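Local coordinates for protein Alp7A (Bacillus subtilis, PDB 5EC0) that binds ADP as a plasmid-encoded bacterial actin-like protein and probably forms filaments that segregate plasmid DNA, at residues G40-I45 against K53-V58; A104-Q109 against H155-L160. All coordinates share one frame; numbering follows the deposited sequence.

Contact 1 (G40-I45 against K53-V58)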
ATOM      1  N   GLY A  40     -32.518  -1.718   2.245  1.00 76.63           N
ATOM      2  CA  GLY A  40     -32.772  -3.070   2.719  1.00 83.07           C
ATOM      3  C   GLY A  40     -31.535  -3.961   2.643  1.00 82.76           C
ATOM      4  O   GLY A  40     -31.613  -5.176   2.831  1.00 83.17           O
ATOM      5  N   LYS A  41     -30.395  -3.347   2.334  1.00 83.68           N
ATOM      6  CA  LYS A  41     -29.087  -3.964   2.528  1.00 79.27           C
ATOM      7  C   LYS A  41     -28.811  -4.005   4.014  1.00 81.52           C
ATOM      8  O   LYS A  41     -28.694  -5.070   4.631  1.00 76.87           O
ATOM      9  CB  LYS A  41     -27.989  -3.159   1.827  1.00 71.92           C
ATOM     10  CG  LYS A  41     -26.562  -3.490   2.269  1.00 61.16           C
ATOM     11  CD  LYS A  41     -26.065  -4.725   1.536  1.00 64.12           C
ATOM     12  CE  LYS A  41     -24.739  -5.207   2.073  1.00 64.25           C
ATOM     13  NZ  LYS A  41     -24.824  -5.541   3.520  1.00 68.65           N
ATOM     14  N   PHE A  42     -28.738  -2.798   4.564  1.00 83.96           N
ATOM     15  CA  PHE A  42     -28.347  -2.548   5.936  1.00 90.00           C
ATOM     16  C   PHE A  42     -29.605  -2.372   6.796  1.00100.77           C
ATOM     17  O   PHE A  42     -30.462  -1.547   6.482  1.00105.26           O
ATOM     18  CB  PHE A  42     -27.448  -1.316   5.968  1.00 87.98           C
ATOM     19  CG  PHE A  42     -26.981  -0.933   7.328  1.00 93.77           C
ATOM     20  CD1 PHE A  42     -26.464  -1.880   8.188  1.00102.18           C
ATOM     21  CD2 PHE A  42     -27.019   0.384   7.736  1.00 91.56           C
ATOM     22  CE1 PHE A  42     -26.012  -1.522   9.440  1.00104.24           C
ATOM     23  CE2 PHE A  42     -26.579   0.742   8.984  1.00 93.22           C
ATOM     24  CZ  PHE A  42     -26.062  -0.202   9.829  1.00 99.31           C
ATOM     25  N   THR A  43     -29.709  -3.154   7.871  1.00100.74           N
ATOM     26  CA  THR A  43     -30.965  -3.312   8.613  1.00100.09           C
ATOM     27  C   THR A  43     -31.037  -2.605   9.990  1.00 94.42           C
ATOM     28  O   THR A  43     -32.061  -1.998  10.322  1.00 98.33           O
ATOM     29  CB  THR A  43     -31.276  -4.836   8.802  1.00 76.47           C
ATOM     30  OG1 THR A  43     -32.110  -5.306   7.729  1.00 76.82           O
ATOM     31  CG2 THR A  43     -31.972  -5.094  10.111  1.00 73.02           C
ATOM     32  N   SER A  44     -29.977  -2.680  10.791  1.00 89.16           N
ATOM     33  CA  SER A  44     -30.013  -2.088  12.131  1.00 83.14           C
ATOM     34  C   SER A  44     -29.055  -0.903  12.248  1.00 81.93           C
ATOM     35  O   SER A  44     -27.950  -0.950  11.726  1.00 81.21           O
ATOM     36  CB  SER A  44     -29.682  -3.141  13.198  1.00 85.46           C
ATOM     37  OG  SER A  44     -30.401  -4.356  13.009  1.00 82.69           O
ATOM     38  N   ILE A  45     -29.490   0.150  12.938  1.00 80.46           N
ATOM     39  CA  ILE A  45     -28.714   1.384  13.120  1.00 77.27           C
ATOM     40  C   ILE A  45     -27.367   1.172  13.828  1.00 79.08           C
ATOM     41  O   ILE A  45     -27.253   0.325  14.713  1.00 83.55           O
ATOM     42  CB  ILE A  45     -29.528   2.422  13.947  1.00 68.16           C
ATOM     43  CG1 ILE A  45     -31.001   2.430  13.526  1.00 71.35           C
ATOM     44  CG2 ILE A  45     -28.923   3.815  13.847  1.00 57.55           C
ATOM     45  CD1 ILE A  45     -31.876   3.321  14.381  1.00 76.30           C
ATOM     46  N   LYS A  53     -16.351   1.594   9.818  1.00 35.94           N
ATOM     47  CA  LYS A  53     -15.238   1.127   9.006  1.00 35.62           C
ATOM     48  C   LYS A  53     -15.583  -0.183   8.301  1.00 33.99           C
ATOM     49  O   LYS A  53     -15.278  -0.355   7.119  1.00 33.71           O
ATOM     50  CB  LYS A  53     -13.982   0.954   9.863  1.00 39.44           C
ATOM     51  CG  LYS A  53     -12.702   0.868   9.060  1.00 41.37           C
ATOM     52  CD  LYS A  53     -11.497   0.717   9.963  1.00 43.81           C
ATOM     53  CE  LYS A  53     -10.530  -0.305   9.393  1.00 46.70           C
ATOM     54  NZ  LYS A  53      -9.215  -0.302  10.085  1.00 52.97           N
ATOM     55  N   ASP A  54     -16.257  -1.081   9.017  1.00 39.51           N
ATOM     56  CA  ASP A  54     -16.658  -2.367   8.453  1.00 41.37           C
ATOM     57  C   ASP A  54     -18.024  -2.280   7.791  1.00 39.85           C
ATOM     58  O   ASP A  54     -18.547  -3.282   7.314  1.00 38.27           O
ATOM     59  CB  ASP A  54     -16.686  -3.468   9.529  1.00 45.69           C
ATOM     60  CG  ASP A  54     -15.291  -3.854  10.031  1.00 56.34           C
ATOM     61  OD1 ASP A  54     -14.281  -3.379   9.452  1.00 55.83           O
ATOM     62  OD2 ASP A  54     -15.214  -4.646  11.002  1.00 61.81           O
ATOM     63  N   ARG A  55     -18.617  -1.095   7.769  1.00 33.43           N
ATOM     64  CA  ARG A  55     -19.993  -0.983   7.285  1.00 34.46           C
ATOM     65  C   ARG A  55     -20.113   0.149   6.257  1.00 44.24           C
ATOM     66  O   ARG A  55     -21.063   0.931   6.292  1.00 44.20           O
ATOM     67  CB  ARG A  55     -20.963  -0.773   8.460  1.00 36.20           C
ATOM     68  CG  ARG A  55     -20.881  -1.879   9.559  1.00 38.10           C
ATOM     69  CD  ARG A  55     -21.729  -1.561  10.785  1.00 39.99           C
ATOM     70  NE  ARG A  55     -21.577  -2.562  11.855  1.00 42.05           N
ATOM     71  CZ  ARG A  55     -22.441  -3.540  12.136  1.00 44.60           C
ATOM     72  NH1 ARG A  55     -23.562  -3.684  11.434  1.00 52.96           N
ATOM     73  NH2 ARG A  55     -22.190  -4.379  13.139  1.00 46.62           N
ATOM     74  N   LEU A  56     -19.155   0.212   5.333  1.00 37.56           N
ATOM     75  CA  LEU A  56     -19.095   1.307   4.359  1.00 35.94           C
ATOM     76  C   LEU A  56     -20.035   1.126   3.174  1.00 32.98           C
ATOM     77  O   LEU A  56     -19.747   0.385   2.231  1.00 32.67           O
ATOM     78  CB  LEU A  56     -17.665   1.488   3.843  1.00 35.94           C
ATOM     79  CG  LEU A  56     -16.729   2.076   4.893  1.00 37.07           C
ATOM     80  CD1 LEU A  56     -15.322   2.149   4.370  1.00 33.13           C
ATOM     81  CD2 LEU A  56     -17.218   3.440   5.349  1.00 32.17           C
ATOM     82  N   LEU A  57     -21.146   1.841   3.221  1.00 32.03           N
ATOM     83  CA  LEU A  57     -22.106   1.858   2.135  1.00 33.73           C
ATOM     84  C   LEU A  57     -22.308   3.307   1.726  1.00 34.50           C
ATOM     85  O   LEU A  57     -22.879   4.100   2.479  1.00 44.28           O
ATOM     86  CB  LEU A  57     -23.430   1.223   2.570  1.00 38.33           C
ATOM     87  CG  LEU A  57     -24.610   1.301   1.597  1.00 41.65           C
ATOM     88  CD1 LEU A  57     -24.304   0.582   0.282  1.00 40.76           C
ATOM     89  CD2 LEU A  57     -25.893   0.746   2.243  1.00 40.41           C
ATOM     90  N   VAL A  58     -21.832   3.660   0.543  1.00 33.30           N
ATOM     91  CA  VAL A  58     -21.841   5.045   0.122  1.00 35.68           C
ATOM     92  C   VAL A  58     -22.450   5.196  -1.257  1.00 44.69           C
ATOM     93  O   VAL A  58     -22.579   4.228  -1.995  1.00 33.64           O
ATOM     94  CB  VAL A  58     -20.422   5.637   0.088  1.00 39.89           C
ATOM     95  CG1 VAL A  58     -19.775   5.583   1.472  1.00 31.28           C
ATOM     96  CG2 VAL A  58     -19.568   4.905  -0.954  1.00 39.60           C
TER

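Contact 2 (A104-Q109 against H155-L160)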
ATOM      1  N   ALA A 104     -13.171   6.395   2.544  1.00 31.89           N
ATOM      2  CA  ALA A 104     -12.122   6.555   3.548  1.00 30.14           C
ATOM      3  C   ALA A 104     -12.221   7.917   4.233  1.00 23.54           C
ATOM      4  O   ALA A 104     -12.224   8.000   5.459  1.00 23.75           O
ATOM      5  CB  ALA A 104     -10.724   6.370   2.919  1.00 21.82           C
ATOM      6  N   THR A 105     -12.297   8.978   3.431  1.00 23.55           N
ATOM      7  CA  THR A 105     -12.379  10.329   3.963  1.00 23.48           C
ATOM      8  C   THR A 105     -13.652  10.502   4.834  1.00 32.54           C
ATOM      9  O   THR A 105     -13.611  11.145   5.877  1.00 29.22           O
ATOM     10  CB  THR A 105     -12.385  11.373   2.828  1.00 24.74           C
ATOM     11  OG1 THR A 105     -11.243  11.187   1.978  1.00 24.18           O
ATOM     12  CG2 THR A 105     -12.386  12.786   3.406  1.00 24.76           C
ATOM     13  N   ALA A 106     -14.773   9.937   4.390  1.00 31.41           N
ATOM     14  CA  ALA A 106     -16.024  10.045   5.131  1.00 36.25           C
ATOM     15  C   ALA A 106     -15.922   9.288   6.453  1.00 39.71           C
ATOM     16  O   ALA A 106     -16.454   9.722   7.484  1.00 27.38           O
ATOM     17  CB  ALA A 106     -17.184   9.523   4.304  1.00 31.54           C
ATOM     18  N   TYR A 107     -15.218   8.160   6.417  1.00 35.03           N
ATOM     19  CA  TYR A 107     -14.974   7.388   7.625  1.00 34.45           C
ATOM     20  C   TYR A 107     -14.161   8.185   8.645  1.00 34.63           C
ATOM     21  O   TYR A 107     -14.493   8.232   9.836  1.00 30.09           O
ATOM     22  CB  TYR A 107     -14.247   6.091   7.301  1.00 34.94           C
ATOM     23  CG  TYR A 107     -13.728   5.425   8.548  1.00 35.85           C
ATOM     24  CD1 TYR A 107     -14.605   4.935   9.511  1.00 36.08           C
ATOM     25  CD2 TYR A 107     -12.363   5.312   8.781  1.00 33.81           C
ATOM     26  CE1 TYR A 107     -14.138   4.331  10.664  1.00 35.50           C
ATOM     27  CE2 TYR A 107     -11.887   4.709   9.929  1.00 32.38           C
ATOM     28  CZ  TYR A 107     -12.787   4.222  10.865  1.00 30.60           C
ATOM     29  OH  TYR A 107     -12.315   3.632  12.006  1.00 30.42           O
ATOM     30  N   TYR A 108     -13.083   8.802   8.177  1.00 33.08           N
ATOM     31  CA  TYR A 108     -12.236   9.593   9.060  1.00 36.45           C
ATOM     32  C   TYR A 108     -13.024  10.767   9.636  1.00 39.19           C
ATOM     33  O   TYR A 108     -12.865  11.112  10.811  1.00 35.69           O
ATOM     34  CB  TYR A 108     -10.999  10.094   8.322  1.00 30.33           C
ATOM     35  CG  TYR A 108     -10.085  10.935   9.180  1.00 30.49           C
ATOM     36  CD1 TYR A 108      -9.100  10.340   9.972  1.00 28.71           C
ATOM     37  CD2 TYR A 108     -10.191  12.321   9.189  1.00 30.32           C
ATOM     38  CE1 TYR A 108      -8.250  11.105  10.752  1.00 30.08           C
ATOM     39  CE2 TYR A 108      -9.350  13.099   9.979  1.00 30.87           C
ATOM     40  CZ  TYR A 108      -8.378  12.488  10.755  1.00 37.24           C
ATOM     41  OH  TYR A 108      -7.532  13.260  11.531  1.00 35.43           O
ATOM     42  N   GLN A 109     -13.882  11.370   8.810  1.00 36.75           N
ATOM     43  CA  GLN A 109     -14.709  12.482   9.271  1.00 40.15           C
ATOM     44  C   GLN A 109     -15.659  12.028  10.376  1.00 40.02           C
ATOM     45  O   GLN A 109     -15.841  12.735  11.370  1.00 43.81           O
ATOM     46  CB  GLN A 109     -15.509  13.094   8.122  1.00 34.53           C
ATOM     47  CG  GLN A 109     -16.073  14.465   8.434  1.00 30.55           C
ATOM     48  CD  GLN A 109     -17.332  14.453   9.325  1.00 40.00           C
ATOM     49  OE1 GLN A 109     -18.226  13.613   9.168  1.00 40.26           O
ATOM     50  NE2 GLN A 109     -17.397  15.398  10.261  1.00 37.97           N
ATOM     51  N   HIS A 155     -15.655  17.264  -4.395  1.00 33.83           N
ATOM     52  CA  HIS A 155     -16.399  16.024  -4.588  1.00 38.40           C
ATOM     53  C   HIS A 155     -17.475  15.879  -3.538  1.00 36.42           C
ATOM     54  O   HIS A 155     -17.376  16.453  -2.457  1.00 40.46           O
ATOM     55  CB  HIS A 155     -15.469  14.818  -4.518  1.00 29.79           C
ATOM     56  CG  HIS A 155     -14.161  15.034  -5.212  1.00 37.30           C
ATOM     57  ND1 HIS A 155     -14.032  14.991  -6.582  1.00 43.05           N
ATOM     58  CD2 HIS A 155     -12.928  15.288  -4.721  1.00 36.43           C
ATOM     59  CE1 HIS A 155     -12.769  15.215  -6.908  1.00 44.22           C
ATOM     60  NE2 HIS A 155     -12.079  15.393  -5.795  1.00 40.54           N
ATOM     61  N   GLN A 156     -18.497  15.094  -3.842  1.00 35.75           N
ATOM     62  CA  GLN A 156     -19.454  14.736  -2.806  1.00 38.19           C
ATOM     63  C   GLN A 156     -19.613  13.246  -2.662  1.00 38.08           C
ATOM     64  O   GLN A 156     -19.507  12.495  -3.634  1.00 37.50           O
ATOM     65  CB  GLN A 156     -20.807  15.356  -3.090  1.00 43.87           C
ATOM     66  CG  GLN A 156     -20.770  16.847  -3.137  1.00 47.90           C
ATOM     67  CD  GLN A 156     -22.146  17.412  -3.278  1.00 58.48           C
ATOM     68  OE1 GLN A 156     -22.752  17.335  -4.348  1.00 64.04           O
ATOM     69  NE2 GLN A 156     -22.671  17.962  -2.189  1.00 62.17           N
ATOM     70  N   VAL A 157     -19.872  12.820  -1.435  1.00 36.17           N
ATOM     71  CA  VAL A 157     -20.215  11.436  -1.190  1.00 32.32           C
ATOM     72  C   VAL A 157     -21.284  11.370  -0.098  1.00 42.09           C
ATOM     73  O   VAL A 157     -21.275  12.180   0.840  1.00 42.57           O
ATOM     74  CB  VAL A 157     -18.964  10.609  -0.805  1.00 30.69           C
ATOM     75  CG1 VAL A 157     -18.282  11.192   0.430  1.00 30.26           C
ATOM     76  CG2 VAL A 157     -19.328   9.126  -0.599  1.00 32.52           C
ATOM     77  N   LYS A 158     -22.221  10.433  -0.243  1.00 39.32           N
ATOM     78  CA  LYS A 158     -23.218  10.150   0.793  1.00 38.43           C
ATOM     79  C   LYS A 158     -22.829   8.913   1.574  1.00 42.39           C
ATOM     80  O   LYS A 158     -22.436   7.917   0.988  1.00 52.83           O
ATOM     81  CB  LYS A 158     -24.614   9.945   0.189  1.00 41.08           C
ATOM     82  CG  LYS A 158     -25.196  11.203  -0.454  1.00 46.22           C
ATOM     83  CD  LYS A 158     -26.501  10.930  -1.179  1.00 49.54           C
ATOM     84  CE  LYS A 158     -27.147  12.245  -1.611  1.00 54.44           C
ATOM     85  NZ  LYS A 158     -28.496  12.083  -2.243  1.00 53.85           N
ATOM     86  N   VAL A 159     -22.925   8.977   2.895  1.00 43.14           N
ATOM     87  CA  VAL A 159     -22.846   7.776   3.717  1.00 39.00           C
ATOM     88  C   VAL A 159     -24.272   7.298   3.927  1.00 42.42           C
ATOM     89  O   VAL A 159     -25.117   8.061   4.382  1.00 40.02           O
ATOM     90  CB  VAL A 159     -22.163   8.032   5.073  1.00 41.38           C
ATOM     91  CG1 VAL A 159     -22.131   6.758   5.891  1.00 36.62           C
ATOM     92  CG2 VAL A 159     -20.749   8.564   4.872  1.00 34.34           C
ATOM     93  N   LEU A 160     -24.554   6.049   3.575  1.00 45.67           N
ATOM     94  CA  LEU A 160     -25.932   5.564   3.646  1.00 44.06           C
ATOM     95  C   LEU A 160     -26.116   4.623   4.818  1.00 41.98           C
ATOM     96  O   LEU A 160     -27.209   4.125   5.058  1.00 43.91           O
ATOM     97  CB  LEU A 160     -26.316   4.872   2.342  1.00 46.67           C
ATOM     98  CG  LEU A 160     -26.097   5.751   1.107  1.00 52.59           C
ATOM     99  CD1 LEU A 160     -26.244   4.934  -0.169  1.00 53.77           C
ATOM    100  CD2 LEU A 160     -27.051   6.952   1.103  1.00 51.83           C
TER

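Contact 1 (G40-I45 against K53-V58)
A loose, partly exposed side-chain contact joins the loop G40-I45, which follows the short helix 35-38, to the residues leading into and along strand 56-62, with Phe42 and Lys41 facing Arg55 and Leu57. Phe42 reaches out with its CG anti to the backbone N (chi1 179°), which carries the ring toward the arginine. There CE1 of Phe42 lies 3.8 Å from NH1 of Arg55, near the plane of both groups, so ring edge meets guanidinium edge. Because NH1 sits beside the ring and not over its face, this is a contact of edges and no cation-pi stack; the two planes are 54° apart. Arginine suits this exposed position: its chain runs extended from CG to NE, spanning the distance with methylenes and leaving its charged end at the surface. In the actin-like fold of this protein, strand 56-62 belongs to a large mixed sheet, and Leu57 points from it toward the loop. CD2 of Leu57 lies 4.3 Å from CG of Lys41, an aliphatic contact that uses the hydrocarbon part of the lysine. Leu57 also packs on Leu70 of the adjacent strand 65-71 and on Ile33, and Lys41 reaches Leu70 as well. Phe42 also touches Thr161 and Leu162, in the loop that follows strand 153-159.

Contact 2 (A104-Q109 against H155-L160)
Ala106 turns its CB methyl from helix 95-112 onto two valines of strand 153-159. The closer partner is Val159, whose CG2 lies 3.7 Å from CB of Ala106. That branch stands beside the backbone N because CG1 takes the position anti to it (chi1 179°), and so CG2 is the methyl that meets the helix. Val157, two residues earlier and on the same face of the strand, offers CG1 at 4.4 Å from CB of Ala106. One small methyl thus sits against two branched side chains, and alanine suits the place because it lets the helix backbone come near: CA of Ala106 is 7.3 Å from CA of Val159. Valine suits the strand, where its beta-branch is easily accommodated, while the intervening Lys158 points away from the helix. All three touching residues are buried and apolar, and the packing extends to the neighbouring strands as Ala106 also touches Leu168 of strand 166-179 and Val157 touches Val58 of strand 56-62. Such layering of a helix on one face of a mixed beta sheet is characteristic of the actin-like fold.

How the contacts relate
From the N terminus the chain first passes through G40-I45 and, after seven residues without helix or strand, reaches K53-V58, so contact 1 closes a short local loop. That loop is complete before helix 95-112 begins. Contact 2 then spans a longer excursion, from A104-Q109 through strand 119-129 and two further helices to H155-L160. The two therefore stand in series, neither enclosing nor crossing the other, with centres about 13 Å apart. They meet in the sheet, where strands 56-62 and 153-159 are antiparallel neighbours: Leu57 O lies 2.8 Å from Leu160 N, a probable hydrogen bond. Contact 1 ties a surface loop to this sheet, contact 2 a helix.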